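Local coordinates for protein NADH-dependent FAD reductase (PDB 4R82) that catalyses the NADH-dependent reduction of free FAD, supplying the FADH2 used by the monooxygenase and halogenase of C-1027 enediyne antibiotic biosynthesis, at residues A[60-65]-A[133-138]; A[89-94]-A[124-129]; A[118-123]-A[152-157]. All coordinates share one frame; numbering follows the deposited sequence. Where two conformers were deposited one is given.

Contact 1: A[60-65]-A[133-138]. With FAD (flavin-adenine dinucleotide), chain K.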
ATOM      1  N   PRO A  60       9.053   7.600 -12.488  1.00 12.71           N
ATOM      2  CA  PRO A  60       7.795   7.580 -11.742  1.00 11.33           C
ATOM      3  C   PRO A  60       7.200   6.175 -11.778  1.00 14.83           C
ATOM      4  O   PRO A  60       6.684   5.744 -12.820  1.00 15.15           O
ATOM      5  CB  PRO A  60       6.912   8.573 -12.502  1.00 13.33           C
ATOM      6  CG  PRO A  60       7.493   8.626 -13.890  1.00 14.82           C
ATOM      7  CD  PRO A  60       8.960   8.367 -13.744  1.00 15.67           C
ATOM      8  N   LEU A  61       7.272   5.474 -10.650  1.00 10.36           N
ATOM      9  CA  LEU A  61       6.855   4.066 -10.610  1.00 10.57           C
ATOM     10  C   LEU A  61       5.815   3.776  -9.547  1.00 12.35           C
ATOM     11  O   LEU A  61       5.839   4.369  -8.467  1.00 11.19           O
ATOM     12  CB  LEU A  61       8.049   3.140 -10.346  1.00 12.07           C
ATOM     13  CG  LEU A  61       9.284   3.212 -11.240  1.00 13.14           C
ATOM     14  CD1 LEU A  61      10.331   2.225 -10.746  1.00 14.85           C
ATOM     15  CD2 LEU A  61       8.894   2.916 -12.683  1.00 13.44           C
ATOM     16  N   VAL A  62       4.911   2.849  -9.866  1.00  9.13           N
ATOM     17  CA  VAL A  62       3.946   2.297  -8.904  1.00  9.10           C
ATOM     18  C   VAL A  62       3.961   0.798  -9.039  1.00  9.28           C
ATOM     19  O   VAL A  62       4.506   0.264 -10.009  1.00 11.59           O
ATOM     20  CB  VAL A  62       2.509   2.801  -9.164  1.00  9.26           C
ATOM     21  CG1 VAL A  62       2.479   4.314  -9.113  1.00 13.23           C
ATOM     22  CG2 VAL A  62       1.991   2.305 -10.529  1.00 10.31           C
ATOM     23  N   LEU A  63       3.374   0.099  -8.071  1.00  9.72           N
ATOM     24  CA  LEU A  63       3.235  -1.345  -8.220  1.00 10.82           C
ATOM     25  C   LEU A  63       1.847  -1.800  -7.813  1.00 10.02           C
ATOM     26  O   LEU A  63       1.137  -1.097  -7.081  1.00 11.01           O
ATOM     27  CB  LEU A  63       4.336  -2.124  -7.465  1.00 13.18           C
ATOM     28  CG  LEU A  63       4.405  -2.107  -5.932  1.00 10.56           C
ATOM     29  CD1 LEU A  63       3.358  -3.036  -5.302  1.00 10.11           C
ATOM     30  CD2 LEU A  63       5.812  -2.501  -5.487  1.00 10.57           C
ATOM     31  N   ILE A  64       1.466  -2.966  -8.323  1.00 10.94           N
ATOM     32  CA  ILE A  64       0.298  -3.685  -7.840  1.00  7.98           C
ATOM     33  C   ILE A  64       0.683  -5.148  -7.647  1.00  9.91           C
ATOM     34  O   ILE A  64       1.613  -5.652  -8.298  1.00 12.01           O
ATOM     35  CB  ILE A  64      -0.900  -3.586  -8.818  1.00 10.55           C
ATOM     36  CG1 ILE A  64      -0.490  -4.039 -10.224  1.00 12.31           C
ATOM     37  CG2 ILE A  64      -1.445  -2.159  -8.866  1.00 14.37           C
ATOM     38  CD1 ILE A  64      -1.647  -3.993 -11.229  1.00 14.44           C
ATOM     39  N   CYS A  65      -0.038  -5.835  -6.764  1.00 10.72           N
ATOM     40  CA  CYS A  65       0.193  -7.259  -6.541  1.00  9.12           C
ATOM     41  C   CYS A  65      -1.074  -7.971  -6.945  1.00 10.16           C
ATOM     42  O   CYS A  65      -2.150  -7.621  -6.461  1.00 10.45           O
ATOM     43  CB  CYS A  65       0.453  -7.531  -5.058  1.00 10.81           C
ATOM     44  SG  CYS A  65       1.884  -6.619  -4.418  1.00 14.87           S
ATOM     45  N   LEU A 133      -4.373   6.725 -13.333  1.00 12.47           N
ATOM     46  CA  LEU A 133      -2.966   6.624 -13.710  1.00 11.37           C
ATOM     47  C   LEU A 133      -2.884   5.594 -14.813  1.00 11.72           C
ATOM     48  O   LEU A 133      -3.456   4.520 -14.697  1.00 14.78           O
ATOM     49  CB  LEU A 133      -2.102   6.154 -12.537  1.00 15.98           C
ATOM     50  CG  LEU A 133      -2.035   6.994 -11.259  1.00 19.35           C
ATOM     51  CD1 LEU A 133      -3.173   6.638 -10.307  1.00 16.99           C
ATOM     52  CD2 LEU A 133      -0.671   6.842 -10.573  1.00 26.32           C
ATOM     53  N   GLU A 134      -2.203   5.927 -15.898  1.00  9.60           N
ATOM     54  CA  GLU A 134      -1.954   4.950 -16.947  1.00 11.70           C
ATOM     55  C   GLU A 134      -0.476   4.606 -16.927  1.00 13.80           C
ATOM     56  O   GLU A 134       0.381   5.502 -16.930  1.00 14.98           O
ATOM     57  CB  GLU A 134      -2.400   5.501 -18.303  1.00 15.61           C
ATOM     58  CG  GLU A 134      -3.919   5.694 -18.356  1.00 18.08           C
ATOM     59  CD  GLU A 134      -4.398   6.328 -19.642  1.00 25.95           C
ATOM     60  OE1 GLU A 134      -4.503   5.605 -20.651  1.00 23.77           O
ATOM     61  OE2 GLU A 134      -4.686   7.545 -19.633  1.00 31.62           O
ATOM     62  N   CYS A 135      -0.178   3.308 -16.898  1.00 11.94           N
ATOM     63  CA  CYS A 135       1.164   2.846 -16.586  1.00 11.60           C
ATOM     64  C   CYS A 135       1.664   1.848 -17.601  1.00 14.55           C
ATOM     65  O   CYS A 135       0.896   1.027 -18.095  1.00 16.97           O
ATOM     66  CB  CYS A 135       1.161   2.147 -15.232  1.00 12.47           C
ATOM     67  SG  CYS A 135       0.521   3.177 -13.897  1.00 19.03           S
ATOM     68  N   ALA A 136       2.961   1.899 -17.887  1.00 11.58           N
ATOM     69  CA  ALA A 136       3.581   0.917 -18.759  1.00 12.13           C
ATOM     70  C   ALA A 136       4.230  -0.137 -17.881  1.00 16.90           C
ATOM     71  O   ALA A 136       4.953   0.198 -16.940  1.00 16.24           O
ATOM     72  CB  ALA A 136       4.630   1.584 -19.629  1.00 13.64           C
ATOM     73  N   ILE A 137       3.987  -1.410 -18.177  1.00 12.76           N
ATOM     74  CA  ILE A 137       4.578  -2.471 -17.374  1.00 12.80           C
ATOM     75  C   ILE A 137       6.090  -2.488 -17.586  1.00 16.14           C
ATOM     76  O   ILE A 137       6.581  -2.549 -18.716  1.00 20.69           O
ATOM     77  CB  ILE A 137       3.948  -3.830 -17.683  1.00 15.21           C
ATOM     78  CG1 ILE A 137       2.505  -3.822 -17.180  1.00 21.31           C
ATOM     79  CG2 ILE A 137       4.722  -4.917 -16.983  1.00 19.72           C
ATOM     80  CD1 ILE A 137       1.676  -4.972 -17.631  1.00 24.55           C
ATOM     81  N   HIS A 138       6.812  -2.408 -16.475  1.00 17.46           N
ATOM     82  CA  HIS A 138       8.259  -2.330 -16.542  0.51 20.48           C
ATOM     83  C   HIS A 138       8.923  -3.601 -16.041  1.00 20.33           C
ATOM     84  O   HIS A 138       9.860  -4.090 -16.673  1.00 21.76           O
ATOM     85  CB  HIS A 138       8.782  -1.095 -15.806  0.51 25.64           C
ATOM     86  CG  HIS A 138       9.086   0.056 -16.712  0.51 30.36           C
ATOM     87  ND1 HIS A 138       8.364   0.312 -17.858  0.51 28.86           N
ATOM     88  CD2 HIS A 138      10.034   1.021 -16.641  0.51 28.73           C
ATOM     89  CE1 HIS A 138       8.855   1.384 -18.455  0.51 23.39           C
ATOM     90  NE2 HIS A 138       9.868   1.834 -17.736  0.51 26.56           N
TER
HETATM   91  N1  FAD K 209      -6.913  -9.198  -5.699  1.00 10.22           N
HETATM   92  C2  FAD K 209      -5.628  -9.088  -5.997  1.00 10.44           C
HETATM   93  O2  FAD K 209      -5.028 -10.072  -6.771  1.00 12.15           O
HETATM   94  N3  FAD K 209      -4.866  -8.068  -5.609  1.00  9.36           N
HETATM   95  C4  FAD K 209      -5.403  -7.093  -4.859  1.00 11.38           C
HETATM   96  O4  FAD K 209      -4.628  -6.025  -4.451  1.00 10.86           O
HETATM   97  C4X FAD K 209      -6.774  -7.167  -4.482  1.00  9.03           C
HETATM   98  N5  FAD K 209      -7.317  -6.184  -3.698  1.00 10.30           N
HETATM   99  C5X FAD K 209      -8.641  -6.263  -3.380  1.00 10.43           C
HETATM  100  C6  FAD K 209      -9.206  -5.232  -2.585  1.00 10.21           C
HETATM  101  C7  FAD K 209     -10.554  -5.314  -2.231  1.00 10.38           C
HETATM  102  C7M FAD K 209     -11.201  -4.208  -1.366  1.00 11.89           C
HETATM  103  C8  FAD K 209     -11.341  -6.392  -2.674  1.00 12.04           C
HETATM  104  C8M FAD K 209     -12.804  -6.449  -2.283  1.00 14.49           C
HETATM  105  C9  FAD K 209     -10.782  -7.410  -3.462  1.00 10.46           C
HETATM  106  C9A FAD K 209      -9.414  -7.347  -3.824  1.00 13.59           C
HETATM  107  N10 FAD K 209      -8.860  -8.344  -4.606  1.00 12.60           N
HETATM  108  C10 FAD K 209      -7.537  -8.246  -4.927  1.00  9.47           C
HETATM  109  C1' FAD K 209      -9.629  -9.498  -5.078  1.00 12.60           C
HETATM  110  C2' FAD K 209     -10.158  -9.340  -6.490  1.00 11.72           C
HETATM  111  O2' FAD K 209     -10.733  -8.047  -6.613  1.00 12.63           O
HETATM  112  C3' FAD K 209     -11.277 -10.350  -6.710  1.00 14.22           C
HETATM  113  O3' FAD K 209     -12.197 -10.251  -5.640  1.00 17.99           O
HETATM  114  C4' FAD K 209     -10.747 -11.750  -6.682  1.00 19.70           C
HETATM  115  O4' FAD K 209      -9.542 -11.780  -7.397  1.00 29.21           O
HETATM  116  C5' FAD K 209     -11.781 -12.768  -7.226  1.00 21.74           C
HETATM  117  O5' FAD K 209     -11.952 -12.717  -8.652  1.00 32.47           O
HETATM  118  P   FAD K 209     -10.681 -12.702  -9.692  1.00 49.19           P
HETATM  119  O1P FAD K 209     -11.042 -13.382 -11.006  1.00 58.91           O
HETATM  120  O2P FAD K 209      -9.528 -13.437  -9.050  1.00 44.29           O
HETATM  121  O3P FAD K 209     -10.308 -11.267  -9.969  1.00 50.05           O
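V62 and C135 approach each other from two strands that do not pair: their CA atoms, the nearest across the segments, stand 8.2 Å apart, and no hydrogen bond joins 60-65 to 133-138. Contact is left to side chains that meet between the two strands. V62 divides its two methyls between two partners. CG2, set between the backbone N and the carbonyl carbon, meets SG of C135 at 3.8 Å, the thiol sulfur serving here as an apolar surface. The other branch, CG1, lies anti to the carbonyl carbon (chi1 -58°) and is directed at L133, whose CD2 it reaches at a looser 4.3 Å. All three residues are buried, so the join is a small hydrophobic one. Farther along 60-65, the backbone meets the flavin substrate: C65 O accepts a nearly straight bond from N3 of the flavin ring of FAD, 2.9 Å long at 169°, while C65 N is bonded to the S51 hydroxyl. Strand 146-158 lies between the two strands in the sheet, pairing with both, and its V153 packs on V62 and L133 alike, consistent with the split-barrel fold of the flavin reductase family. F82 of strand 81-86 covers I64 and C135, and F27 of the second subunit packs on V62, bringing the dimer interface up to strand 61-67.

Contact 2: A[89-94]-A[124-129]. With ACT (acetate ion), chain H.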
ATOM      1  N   ALA A  89     -14.812   8.205  -2.346  1.00 14.28           N
ATOM      2  CA  ALA A  89     -15.543   7.796  -1.153  1.00 17.32           C
ATOM      3  C   ALA A  89     -16.896   7.132  -1.392  1.00 20.57           C
ATOM      4  O   ALA A  89     -17.290   6.258  -0.626  1.00 26.06           O
ATOM      5  CB  ALA A  89     -15.707   8.984  -0.212  1.00 18.02           C
ATOM      6  N   GLY A  90     -17.615   7.545  -2.431  1.00 18.11           N
ATOM      7  CA  GLY A  90     -18.942   6.990  -2.672  1.00 21.14           C
ATOM      8  C   GLY A  90     -19.024   5.871  -3.709  1.00 19.00           C
ATOM      9  O   GLY A  90     -20.106   5.581  -4.234  1.00 21.14           O
ATOM     10  N   GLN A  91     -17.898   5.231  -3.996  1.00 14.24           N
ATOM     11  CA  GLN A  91     -17.857   4.222  -5.051  1.00 14.57           C
ATOM     12  C   GLN A  91     -17.760   2.780  -4.561  1.00 13.85           C
ATOM     13  O   GLN A  91     -17.141   1.935  -5.217  1.00 16.94           O
ATOM     14  CB  GLN A  91     -16.717   4.524  -6.016  1.00 16.00           C
ATOM     15  CG  GLN A  91     -16.899   5.856  -6.733  1.00 16.15           C
ATOM     16  CD  GLN A  91     -15.893   6.047  -7.837  1.00 15.75           C
ATOM     17  OE1 GLN A  91     -14.688   6.156  -7.581  1.00 14.15           O
ATOM     18  NE2 GLN A  91     -16.371   6.050  -9.084  1.00 17.81           N
ATOM     19  N   GLU A  92     -18.377   2.495  -3.424  1.00 14.82           N
ATOM     20  CA  GLU A  92     -18.391   1.133  -2.912  1.00 15.48           C
ATOM     21  C   GLU A  92     -19.017   0.144  -3.902  1.00 18.16           C
ATOM     22  O   GLU A  92     -18.583  -1.014  -3.988  1.00 18.87           O
ATOM     23  CB  GLU A  92     -19.111   1.075  -1.563  1.00 19.15           C
ATOM     24  CG  GLU A  92     -19.263  -0.342  -1.034  1.00 30.91           C
ATOM     25  CD  GLU A  92     -19.875  -0.402   0.354  1.00 41.97           C
ATOM     26  OE1 GLU A  92     -19.897   0.640   1.044  1.00 42.52           O
ATOM     27  OE2 GLU A  92     -20.329  -1.500   0.751  1.00 44.37           O
ATOM     28  N   LYS A  93     -20.020   0.593  -4.654  1.00 16.84           N
ATOM     29  CA  LYS A  93     -20.696  -0.292  -5.603  1.00 23.84           C
ATOM     30  C   LYS A  93     -19.720  -0.747  -6.680  1.00 21.82           C
ATOM     31  O   LYS A  93     -19.679  -1.928  -7.041  1.00 19.57           O
ATOM     32  CB  LYS A  93     -21.903   0.407  -6.236  1.00 27.93           C
ATOM     33  CG  LYS A  93     -22.658  -0.445  -7.245  1.00 31.53           C
ATOM     34  N   ALA A  94     -18.920   0.190  -7.177  1.00 15.03           N
ATOM     35  CA  ALA A  94     -17.897  -0.139  -8.166  1.00 12.55           C
ATOM     36  C   ALA A  94     -16.834  -1.075  -7.585  1.00 15.71           C
ATOM     37  O   ALA A  94     -16.357  -1.983  -8.273  1.00 15.81           O
ATOM     38  CB  ALA A  94     -17.256   1.131  -8.725  1.00 17.57           C
ATOM     39  N   PRO A 124     -10.372   1.060 -20.013  1.00 16.36           N
ATOM     40  CA  PRO A 124     -11.438   1.892 -19.453  1.00 14.77           C
ATOM     41  C   PRO A 124     -11.007   2.498 -18.123  1.00 15.52           C
ATOM     42  O   PRO A 124     -10.464   1.796 -17.269  1.00 16.46           O
ATOM     43  CB  PRO A 124     -12.585   0.892 -19.242  1.00 15.92           C
ATOM     44  CG  PRO A 124     -12.297  -0.229 -20.200  1.00 18.27           C
ATOM     45  CD  PRO A 124     -10.800  -0.341 -20.204  1.00 14.84           C
ATOM     46  N   LEU A 125     -11.227   3.797 -17.947  1.00 11.98           N
ATOM     47  CA  LEU A 125     -10.876   4.454 -16.695  1.00 11.11           C
ATOM     48  C   LEU A 125     -12.192   4.730 -15.974  1.00 11.53           C
ATOM     49  O   LEU A 125     -13.137   5.194 -16.600  1.00 15.74           O
ATOM     50  CB  LEU A 125     -10.162   5.778 -16.977  1.00 13.37           C
ATOM     51  CG  LEU A 125      -8.951   5.672 -17.905  1.00 17.36           C
ATOM     52  CD1 LEU A 125      -8.382   7.048 -18.211  1.00 17.35           C
ATOM     53  CD2 LEU A 125      -7.911   4.826 -17.249  1.00 20.29           C
ATOM     54  N   ILE A 126     -12.271   4.428 -14.681  1.00 11.54           N
ATOM     55  CA  ILE A 126     -13.557   4.500 -13.992  1.00 13.52           C
ATOM     56  C   ILE A 126     -13.948   5.949 -13.698  1.00 13.48           C
ATOM     57  O   ILE A 126     -13.201   6.682 -13.047  1.00 13.78           O
ATOM     58  CB  ILE A 126     -13.545   3.692 -12.679  1.00 15.89           C
ATOM     59  CG1 ILE A 126     -13.038   2.264 -12.924  1.00 16.68           C
ATOM     60  CG2 ILE A 126     -14.941   3.655 -12.062  1.00 15.13           C
ATOM     61  CD1 ILE A 126     -13.781   1.500 -13.995  1.00 15.62           C
ATOM     62  N   ALA A 127     -15.113   6.365 -14.191  1.00 13.50           N
ATOM     63  CA  ALA A 127     -15.570   7.738 -13.980  1.00 14.35           C
ATOM     64  C   ALA A 127     -15.847   7.947 -12.499  1.00 14.86           C
ATOM     65  O   ALA A 127     -16.236   7.010 -11.798  1.00 15.34           O
ATOM     66  CB  ALA A 127     -16.828   8.020 -14.811  1.00 17.00           C
ATOM     67  N   GLY A 128     -15.642   9.172 -12.017  1.00 13.84           N
ATOM     68  CA  GLY A 128     -15.898   9.469 -10.619  1.00 14.03           C
ATOM     69  C   GLY A 128     -14.730   9.205  -9.691  1.00 11.92           C
ATOM     70  O   GLY A 128     -14.815   9.482  -8.494  1.00 14.21           O
ATOM     71  N   ALA A 129     -13.637   8.683 -10.239  1.00 11.67           N
ATOM     72  CA  ALA A 129     -12.455   8.339  -9.459  1.00 11.63           C
ATOM     73  C   ALA A 129     -11.709   9.575  -8.953  1.00 11.62           C
ATOM     74  O   ALA A 129     -11.801  10.660  -9.544  1.00 11.33           O
ATOM     75  CB  ALA A 129     -11.521   7.480 -10.304  1.00 12.88           C
TER
HETATM   76  C   ACT H 206     -19.969   3.628  -8.624  1.00 33.79           C
HETATM   77  O   ACT H 206     -19.773   3.151  -7.479  1.00 25.37           O
HETATM   78  OXT ACT H 206     -19.437   4.737  -8.872  1.00 41.65           O
HETATM   79  CH3 ACT H 206     -20.794   2.899  -9.643  1.00 38.20           C
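Q91 reaches across to the turn 126-129 and carries most of this contact through its carboxamide. Among the hydrogen bonds, NE2 donates to A127 O at 2.9 Å, but the N-H meets the oxygen at only 126°, so the bond is weak despite its short length. A second weak bond runs from the same nitrogen to OXT of a bound acetate, 3.3 Å away. The stronger polar partner of the amide lies outside the two segments, where OE1 accepts from E88 N. That bond helps to fix which way round the amide sits, with its oxygen held near its own chain and its nitrogen available to A127. The acetate was probably taken up from the crystallisation liquor; A94 N, in the first turn of the helix, donates to acetate O at 3.1 Å.

Other approaches are not bonds. Q91 OE1 and G128 O are both acceptors and merely pass at 3.5 Å, while OE1 lies 3.6 Å from A129 CA. Packing adds a modest share: CG2 of I126 touches NE2 at 4.1 Å. The receiving surface is a type II beta turn from I126 to A129, with G128 in its third position at positive phi and its backbone facing the amide; I126 O is also bonded to H132 NE2.

Although Q91 occupies the N-cap position of helix 92-97, its chain extends beyond CG toward the turn, and the acetate meets A94 N instead. An anion there is consistent with the partial positive charge of a helix start. The chemistry is that of one neutral amide, held by its oxygen at E88 N, whose nitrogen is shared between two weak bonds, away from the annotated sites.

Contact 3: A[118-123]-A[152-157]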
ATOM      1  N   GLY A 118      -8.960   5.272 -21.705  1.00 15.63           N
ATOM      2  CA  GLY A 118      -7.601   5.729 -21.467  1.00 14.43           C
ATOM      3  C   GLY A 118      -6.833   5.809 -22.775  1.00 16.62           C
ATOM      4  O   GLY A 118      -6.684   4.810 -23.487  1.00 18.13           O
ATOM      5  N   GLU A 119      -6.347   7.005 -23.097  1.00 15.44           N
ATOM      6  CA  GLU A 119      -5.682   7.238 -24.373  1.00 20.38           C
ATOM      7  C   GLU A 119      -4.348   6.509 -24.517  1.00 21.84           C
ATOM      8  O   GLU A 119      -3.951   6.171 -25.633  1.00 23.81           O
ATOM      9  CB  GLU A 119      -5.489   8.742 -24.603  1.00 28.75           C
ATOM     10  CG  GLU A 119      -6.788   9.509 -24.819  1.00 41.68           C
ATOM     11  CD  GLU A 119      -6.619  11.015 -24.664  1.00 52.40           C
ATOM     12  OE1 GLU A 119      -5.483  11.469 -24.400  1.00 54.58           O
ATOM     13  OE2 GLU A 119      -7.628  11.742 -24.800  1.00 55.21           O
ATOM     14  N   GLU A 120      -3.655   6.261 -23.407  1.00 20.23           N
ATOM     15  CA  GLU A 120      -2.336   5.617 -23.468  1.00 25.30           C
ATOM     16  C   GLU A 120      -2.397   4.110 -23.241  1.00 24.21           C
ATOM     17  O   GLU A 120      -1.595   3.348 -23.785  1.00 26.26           O
ATOM     18  CB  GLU A 120      -1.385   6.243 -22.442  1.00 30.08           C
ATOM     19  CG  GLU A 120      -1.082   7.702 -22.690  1.00 33.13           C
ATOM     20  CD  GLU A 120      -0.382   7.920 -24.015  1.00 35.88           C
ATOM     21  OE1 GLU A 120       0.396   7.033 -24.427  1.00 33.54           O
ATOM     22  OE2 GLU A 120      -0.617   8.975 -24.644  1.00 44.39           O
ATOM     23  N   SER A 121      -3.353   3.685 -22.428  1.00 23.26           N
ATOM     24  CA  SER A 121      -3.451   2.289 -22.032  1.00 21.55           C
ATOM     25  C   SER A 121      -4.481   1.530 -22.845  1.00 22.53           C
ATOM     26  O   SER A 121      -4.450   0.299 -22.900  1.00 22.23           O
ATOM     27  CB  SER A 121      -3.843   2.199 -20.561  1.00 20.03           C
ATOM     28  OG  SER A 121      -5.117   2.789 -20.353  1.00 19.55           O
ATOM     29  N   GLY A 122      -5.416   2.258 -23.449  1.00 17.01           N
ATOM     30  CA  GLY A 122      -6.536   1.628 -24.129  1.00 17.14           C
ATOM     31  C   GLY A 122      -7.493   0.984 -23.135  1.00 17.26           C
ATOM     32  O   GLY A 122      -8.395   0.233 -23.517  1.00 18.01           O
ATOM     33  N   ALA A 123      -7.292   1.290 -21.856  1.00 15.15           N
ATOM     34  CA  ALA A 123      -8.093   0.696 -20.785  1.00 18.07           C
ATOM     35  C   ALA A 123      -9.207   1.632 -20.356  1.00 17.85           C
ATOM     36  O   ALA A 123      -9.024   2.858 -20.332  1.00 15.09           O
ATOM     37  CB  ALA A 123      -7.214   0.361 -19.598  1.00 14.96           C
ATOM     38  N   GLU A 152       5.570   1.989 -14.933  1.00 12.24           N
ATOM     39  CA  GLU A 152       5.999   3.380 -15.005  1.00 11.42           C
ATOM     40  C   GLU A 152       4.792   4.237 -15.382  1.00 13.95           C
ATOM     41  O   GLU A 152       4.073   3.923 -16.334  1.00 13.58           O
ATOM     42  CB  GLU A 152       7.145   3.560 -16.007  1.00 14.73           C
ATOM     43  CG  GLU A 152       7.585   5.027 -16.118  1.00 19.95           C
ATOM     44  CD  GLU A 152       8.827   5.223 -16.952  1.00 26.01           C
ATOM     45  OE1 GLU A 152       9.478   4.218 -17.300  1.00 30.90           O
ATOM     46  OE2 GLU A 152       9.155   6.391 -17.251  1.00 27.39           O
ATOM     47  N   VAL A 153       4.564   5.315 -14.629  1.00 14.06           N
ATOM     48  CA  VAL A 153       3.418   6.186 -14.857  1.00 11.52           C
ATOM     49  C   VAL A 153       3.659   6.996 -16.129  1.00 12.75           C
ATOM     50  O   VAL A 153       4.640   7.746 -16.211  1.00 14.46           O
ATOM     51  CB  VAL A 153       3.212   7.156 -13.678  1.00 11.98           C
ATOM     52  CG1 VAL A 153       2.004   8.056 -13.937  1.00 14.20           C
ATOM     53  CG2 VAL A 153       3.028   6.369 -12.372  1.00  9.63           C
ATOM     54  N   ILE A 154       2.778   6.811 -17.122  1.00 11.25           N
ATOM     55  CA  ILE A 154       2.893   7.507 -18.401  0.51 13.69           C
ATOM     56  C   ILE A 154       2.103   8.803 -18.353  1.00 12.81           C
ATOM     57  O   ILE A 154       2.553   9.848 -18.842  1.00 17.22           O
ATOM     58  CB  ILE A 154       2.350   6.652 -19.559  0.51 17.67           C
ATOM     59  CG1 ILE A 154       3.070   5.306 -19.612  0.51 19.25           C
ATOM     60  CG2 ILE A 154       2.473   7.398 -20.889  0.51 19.14           C
ATOM     61  CD1 ILE A 154       4.569   5.427 -19.556  0.51 16.85           C
ATOM     62  N   THR A 155       0.919   8.735 -17.771  1.00 12.85           N
ATOM     63  CA  THR A 155       0.134   9.940 -17.600  1.00 16.82           C
ATOM     64  C   THR A 155      -0.766   9.737 -16.406  1.00 13.09           C
ATOM     65  O   THR A 155      -1.006   8.606 -15.985  1.00 13.21           O
ATOM     66  CB  THR A 155      -0.704  10.285 -18.855  1.00 24.17           C
ATOM     67  OG1 THR A 155      -1.280  11.595 -18.710  1.00 25.44           O
ATOM     68  CG2 THR A 155      -1.808   9.277 -19.044  1.00 25.14           C
ATOM     69  N   ALA A 156      -1.236  10.834 -15.832  1.00 13.70           N
ATOM     70  CA  ALA A 156      -2.197  10.729 -14.750  1.00 12.20           C
ATOM     71  C   ALA A 156      -3.076  11.957 -14.755  1.00 11.54           C
ATOM     72  O   ALA A 156      -2.666  13.010 -15.253  1.00 13.23           O
ATOM     73  CB  ALA A 156      -1.493  10.559 -13.404  1.00 15.03           C
ATOM     74  N   THR A 157      -4.292  11.808 -14.232  1.00 11.61           N
ATOM     75  CA  THR A 157      -5.219  12.930 -14.119  1.00 13.72           C
ATOM     76  C   THR A 157      -5.857  12.812 -12.747  1.00 14.56           C
ATOM     77  O   THR A 157      -6.086  11.699 -12.274  1.00 14.83           O
ATOM     78  CB  THR A 157      -6.309  12.877 -15.200  1.00 20.53           C
ATOM     79  OG1 THR A 157      -5.718  13.093 -16.492  1.00 21.09           O
ATOM     80  CG2 THR A 157      -7.354  13.955 -14.959  1.00 22.49           C
TER
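E120 and I154 stand opposite one another with CA atoms 7.5 Å apart, the nearest CA pair between the turn 118-123 and the strand 152-157, which exchange no hydrogen bond. What touches is the aliphatic part of a charged side chain. CG of E120 rests against two methyls, I154 CG2 at 4.0 Å and T155 CG2 likewise at 4.0 Å, and the glutamate crosses each of these side chains at about a right angle. A bend at chi2 (-62°) turns the carboxylate out of the line of the chain, although OE1 still grazes I154 CG2. This is a thin, surface contact; I154 was modelled in two conformers and E120 also touches a crystal neighbour, so the exact fit may vary. The turn is held by its own bonds: G122 N bonds to G118 O and G118 N to A123 O, each at 2.8 Å, and S121 OG accepts from A123 N at 3.0 Å, an ST turn. Outside the segments, E134 OE1 receives both E120 N and S121 N, tying the turn to strand 131-143. On the strand side, T155 packs on L14 of the second subunit, and A156 and T157 pair with a strand of that subunit. I154 and T155 both face E134, forming a classic beta bulge, against which the tight connection between the antiparallel strands 115-117 and 124-126 is laid.

E134 is where the three contacts converge. Its backbone O probably receives a hydrogen bond from I154 N (2.7 Å), joining contacts 1 and 3, whose centres are 10 Å apart, while its OE2 packs on L125 CD1 of contact 2 at 4.0 Å. L125 CD1 also meets G118 CA at 3.6 Å, linking contacts 2 and 3 although their centres are about 17 Å apart. Contact 1 alone reaches the flavin directly, through C65; the Q91 side chain lies about 11 Å from FAD, and contact 3 is away from the annotated sites. Contacts 1 and 3 both meet the second subunit, whereas contact 2 touches no other chain.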